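Local coordinates for protein TcpB (Brucella melitensis, PDB 4LQC) that is a bacterial protein with a TIR domain, a fold built on a parallel beta sheet flanked by helices, at residues T42-R50 and F71-L81. The protein carries 2 engineered substitutions. Sequence-based numbering, arbitrary orientation.
Sequences TLKVGDSLR and FFSKQWPAREL
Trp-76 lies across the loop that joins strand 36-43 to helix 49-57, the BB loop in TIR-domain terms, and packs on Leu-49. Followed outward, Leu-49 touches something at each branch. Its CB lies 3.4 Å from Glu-80 OE2 and toward the rim of one indole face, while Lys-74 CB covers the opposite face. With CG anti to the backbone N (chi1 180°), the leucine fork sends CD1 to the Phe-71 ring edge, 4.0 Å from CZ, and CD2 over the indole face to Glu-80 O (3.8 Å) and Leu-81 CD2. Leu-43 meets the edges of both rings, CB at Trp-76 CZ2 and CD1 3.6 Å from Phe-71 CE1; Asp-47 O also reaches the indole edge. Trp-76 NE1 lies over the centre of the Phe-71 ring and gives a weak hydrogen bond to Phe-71 O.

Glutamate suits position 80 because its extended chain brings a carboxylate to the helix start. OE2 accepts Arg-50 N at 2.9 Å (N-H...O 146°), from above the carboxylate plane; a second water joins OE1 to Ser-48 OG. Lys-74 runs past Val-45 to a salt bridge with Glu-16. Apolar packing thus joins the loop to segment 71-81, while the carboxylate takes the Arg-50 amide directly and the Leu-49 amide through a water, where its negative charge should suit the helix dipole.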
loop_
_atom_site.group_PDB
_atom_site.type_symbol
_atom_site.label_atom_id
_atom_site.label_comp_id
_atom_site.label_asym_id
_atom_site.label_seq_id
_atom_site.Cartn_x
_atom_site.Cartn_y
_atom_site.Cartn_z
ATOM N N THR B 42 13.385 14.617 8.328
ATOM C CA THR B 42 12.095 14.283 8.901
ATOM C C THR B 42 11.155 15.457 8.694
ATOM O O THR B 42 11.495 16.608 8.985
ATOM C CB THR B 42 12.195 13.979 10.400
ATOM O OG1 THR B 42 13.056 12.855 10.603
ATOM C CG2 THR B 42 10.833 13.660 10.953
ATOM N N LEU B 43 9.970 15.172 8.178
ATOM C CA LEU B 43 9.011 16.227 7.895
ATOM C C LEU B 43 7.986 16.270 9.008
ATOM O O LEU B 43 7.423 15.235 9.392
ATOM C CB LEU B 43 8.326 15.960 6.557
ATOM C CG LEU B 43 9.327 15.974 5.403
ATOM C CD1 LEU B 43 8.817 15.130 4.241
ATOM C CD2 LEU B 43 9.607 17.404 4.976
ATOM N N LYS B 44 7.761 17.466 9.537
ATOM C CA LYS B 44 6.808 17.654 10.615
ATOM C C LYS B 44 5.777 18.659 10.160
ATOM O O LYS B 44 6.033 19.426 9.230
ATOM C CB LYS B 44 7.518 18.179 11.864
ATOM C CG LYS B 44 8.545 17.221 12.444
ATOM C CD LYS B 44 9.332 17.890 13.546
ATOM C CE LYS B 44 10.094 16.869 14.383
ATOM N NZ LYS B 44 11.203 16.227 13.622
ATOM N N VAL B 45 4.612 18.653 10.801
ATOM C CA VAL B 45 3.617 19.694 10.568
ATOM C C VAL B 45 4.253 21.077 10.724
ATOM O O VAL B 45 4.917 21.345 11.728
ATOM C CB VAL B 45 2.442 19.567 11.549
ATOM C CG1 VAL B 45 1.610 20.835 11.544
ATOM C CG2 VAL B 45 1.589 18.357 11.191
ATOM N N GLY B 46 4.078 21.933 9.719
ATOM C CA GLY B 46 4.655 23.261 9.755
ATOM C C GLY B 46 5.853 23.466 8.840
ATOM O O GLY B 46 6.139 24.601 8.443
ATOM N N ASP B 47 6.560 22.391 8.494
ATOM C CA ASP B 47 7.734 22.515 7.622
ATOM C C ASP B 47 7.352 22.971 6.217
ATOM O O ASP B 47 6.162 23.021 5.856
ATOM C CB ASP B 47 8.489 21.183 7.526
ATOM C CG ASP B 47 9.178 20.816 8.805
ATOM O OD1 ASP B 47 9.565 21.747 9.540
ATOM O OD2 ASP B 47 9.348 19.606 9.080
ATOM N N SER B 48 8.363 23.295 5.419
ATOM C CA SER B 48 8.140 23.549 4.009
ATOM C C SER B 48 8.686 22.381 3.185
ATOM O O SER B 48 9.897 22.142 3.150
ATOM C CB SER B 48 8.784 24.862 3.580
ATOM O OG SER B 48 8.618 25.081 2.188
ATOM N N LEU B 49 7.782 21.647 2.539
ATOM C CA LEU B 49 8.163 20.515 1.703
ATOM C C LEU B 49 9.108 20.951 0.586
ATOM O O LEU B 49 10.135 20.314 0.337
ATOM C CB LEU B 49 6.911 19.858 1.102
ATOM C CG LEU B 49 7.131 18.648 0.190
ATOM C CD1 LEU B 49 7.873 17.499 0.926
ATOM C CD2 LEU B 49 5.808 18.162 -0.346
ATOM N N ARG B 50 8.749 22.045 -0.074
ATOM C CA ARG B 50 9.487 22.555 -1.224
ATOM C C ARG B 50 10.897 22.912 -0.821
ATOM O O ARG B 50 11.859 22.562 -1.514
ATOM C CB ARG B 50 8.781 23.800 -1.776
ATOM C CG ARG B 50 9.468 24.485 -2.952
ATOM C CD ARG B 50 8.645 25.697 -3.424
ATOM N NE ARG B 50 8.276 26.556 -2.298
ATOM C CZ ARG B 50 9.050 27.523 -1.795
ATOM N NH1 ARG B 50 10.249 27.766 -2.318
ATOM N NH2 ARG B 50 8.628 28.248 -0.757
ATOM N N PHE B 71 2.622 10.738 5.676
ATOM C CA PHE B 71 3.146 11.801 4.847
ATOM C C PHE B 71 2.007 12.744 4.465
ATOM O O PHE B 71 2.036 13.933 4.780
ATOM C CB PHE B 71 3.829 11.251 3.602
ATOM C CG PHE B 71 4.389 12.328 2.706
ATOM C CD1 PHE B 71 5.607 12.916 2.999
ATOM C CD2 PHE B 71 3.690 12.759 1.580
ATOM C CE1 PHE B 71 6.124 13.923 2.193
ATOM C CE2 PHE B 71 4.213 13.741 0.776
ATOM C CZ PHE B 71 5.441 14.329 1.086
ATOM N N PHE B 72 0.989 12.212 3.806
ATOM C CA PHE B 72 -0.099 13.064 3.326
ATOM C C PHE B 72 -0.880 13.709 4.470
ATOM O O PHE B 72 -1.430 14.796 4.301
ATOM C CB PHE B 72 -1.053 12.287 2.436
ATOM C CG PHE B 72 -0.446 11.829 1.146
ATOM C CD1 PHE B 72 -0.018 12.742 0.203
ATOM C CD2 PHE B 72 -0.340 10.473 0.859
ATOM C CE1 PHE B 72 0.533 12.318 -0.997
ATOM C CE2 PHE B 72 0.201 10.041 -0.339
ATOM C CZ PHE B 72 0.645 10.965 -1.265
ATOM N N SER B 73 -0.910 13.058 5.634
ATOM C CA SER B 73 -1.661 13.585 6.778
ATOM C C SER B 73 -1.124 14.936 7.242
ATOM O O SER B 73 -1.830 15.679 7.921
ATOM C CB SER B 73 -1.657 12.608 7.948
ATOM O OG SER B 73 -0.420 12.657 8.634
ATOM N N LYS B 74 0.113 15.258 6.870
ATOM C CA LYS B 74 0.713 16.535 7.238
ATOM C C LYS B 74 0.023 17.680 6.497
ATOM O O LYS B 74 0.284 18.835 6.777
ATOM C CB LYS B 74 2.216 16.565 6.931
ATOM C CG LYS B 74 3.029 15.418 7.504
ATOM C CD LYS B 74 3.022 15.405 9.033
ATOM C CE LYS B 74 3.357 14.014 9.572
ATOM N NZ LYS B 74 3.333 13.965 11.060
ATOM N N GLN B 75 -0.849 17.341 5.551
ATOM C CA GLN B 75 -1.607 18.335 4.802
ATOM C C GLN B 75 -0.700 19.334 4.081
ATOM O O GLN B 75 -0.749 20.534 4.358
ATOM C CB GLN B 75 -2.590 19.075 5.722
ATOM C CG GLN B 75 -3.766 18.219 6.224
ATOM C CD GLN B 75 -4.781 19.032 7.035
ATOM O OE1 GLN B 75 -4.421 19.991 7.731
ATOM N NE2 GLN B 75 -6.056 18.657 6.938
ATOM N N TRP B 76 0.111 18.835 3.149
ATOM C CA TRP B 76 1.032 19.679 2.384
ATOM C C TRP B 76 0.257 20.491 1.359
ATOM O O TRP B 76 -0.835 20.106 0.975
ATOM C CB TRP B 76 2.077 18.815 1.675
ATOM C CG TRP B 76 2.868 17.966 2.630
ATOM C CD1 TRP B 76 2.757 16.610 2.818
ATOM C CD2 TRP B 76 3.874 18.419 3.538
ATOM N NE1 TRP B 76 3.640 16.196 3.788
ATOM C CE2 TRP B 76 4.337 17.287 4.249
ATOM C CE3 TRP B 76 4.428 19.678 3.832
ATOM C CZ2 TRP B 76 5.330 17.376 5.231
ATOM C CZ3 TRP B 76 5.409 19.762 4.800
ATOM C CH2 TRP B 76 5.855 18.615 5.489
ATOM N N PRO B 77 0.818 21.627 0.912
ATOM C CA PRO B 77 0.092 22.376 -0.117
ATOM C C PRO B 77 -0.014 21.535 -1.383
ATOM O O PRO B 77 0.869 20.718 -1.624
ATOM C CB PRO B 77 0.975 23.627 -0.341
ATOM C CG PRO B 77 1.757 23.770 0.931
ATOM C CD PRO B 77 2.025 22.337 1.373
ATOM N N ALA B 78 -1.074 21.724 -2.162
ATOM C CA ALA B 78 -1.343 20.860 -3.305
ATOM C C ALA B 78 -0.265 20.993 -4.362
ATOM O O ALA B 78 0.111 19.998 -4.988
ATOM C CB ALA B 78 -2.731 21.168 -3.913
ATOM N N ARG B 79 0.209 22.226 -4.573
ATOM C CA ARG B 79 1.163 22.530 -5.639
ATOM C C ARG B 79 2.552 22.012 -5.341
ATOM O O ARG B 79 3.348 21.778 -6.257
ATOM C CB ARG B 79 1.244 24.040 -5.895
ATOM C CG ARG B 79 1.490 24.919 -4.671
ATOM C CD ARG B 79 1.535 26.406 -5.071
ATOM N NE ARG B 79 1.858 27.275 -3.941
ATOM C CZ ARG B 79 1.669 28.595 -3.918
ATOM N NH1 ARG B 79 1.135 29.225 -4.962
ATOM N NH2 ARG B 79 2.008 29.284 -2.838
ATOM N N GLU B 80 2.858 21.883 -4.056
ATOM C CA GLU B 80 4.129 21.337 -3.624
ATOM C C GLU B 80 4.130 19.814 -3.774
ATOM O O GLU B 80 5.182 19.215 -3.981
ATOM C CB GLU B 80 4.436 21.782 -2.192
ATOM C CG GLU B 80 4.716 23.304 -2.087
ATOM C CD GLU B 80 5.326 23.727 -0.753
ATOM O OE1 GLU B 80 5.122 24.889 -0.365
ATOM O OE2 GLU B 80 5.999 22.899 -0.083
ATOM N N LEU B 81 2.953 19.195 -3.686
ATOM C CA LEU B 81 2.826 17.756 -3.981
ATOM C C LEU B 81 2.964 17.527 -5.481
ATOM O O LEU B 81 3.745 16.685 -5.938
ATOM C CB LEU B 81 1.476 17.197 -3.520
ATOM C CG LEU B 81 1.239 17.028 -2.021
ATOM C CD1 LEU B 81 -0.100 16.351 -1.806
ATOM C CD2 LEU B 81 2.362 16.207 -1.370
HETATM O O HOH W 1 5.158 22.713 2.535
HETATM O O HOH W 2 6.219 26.426 1.290
#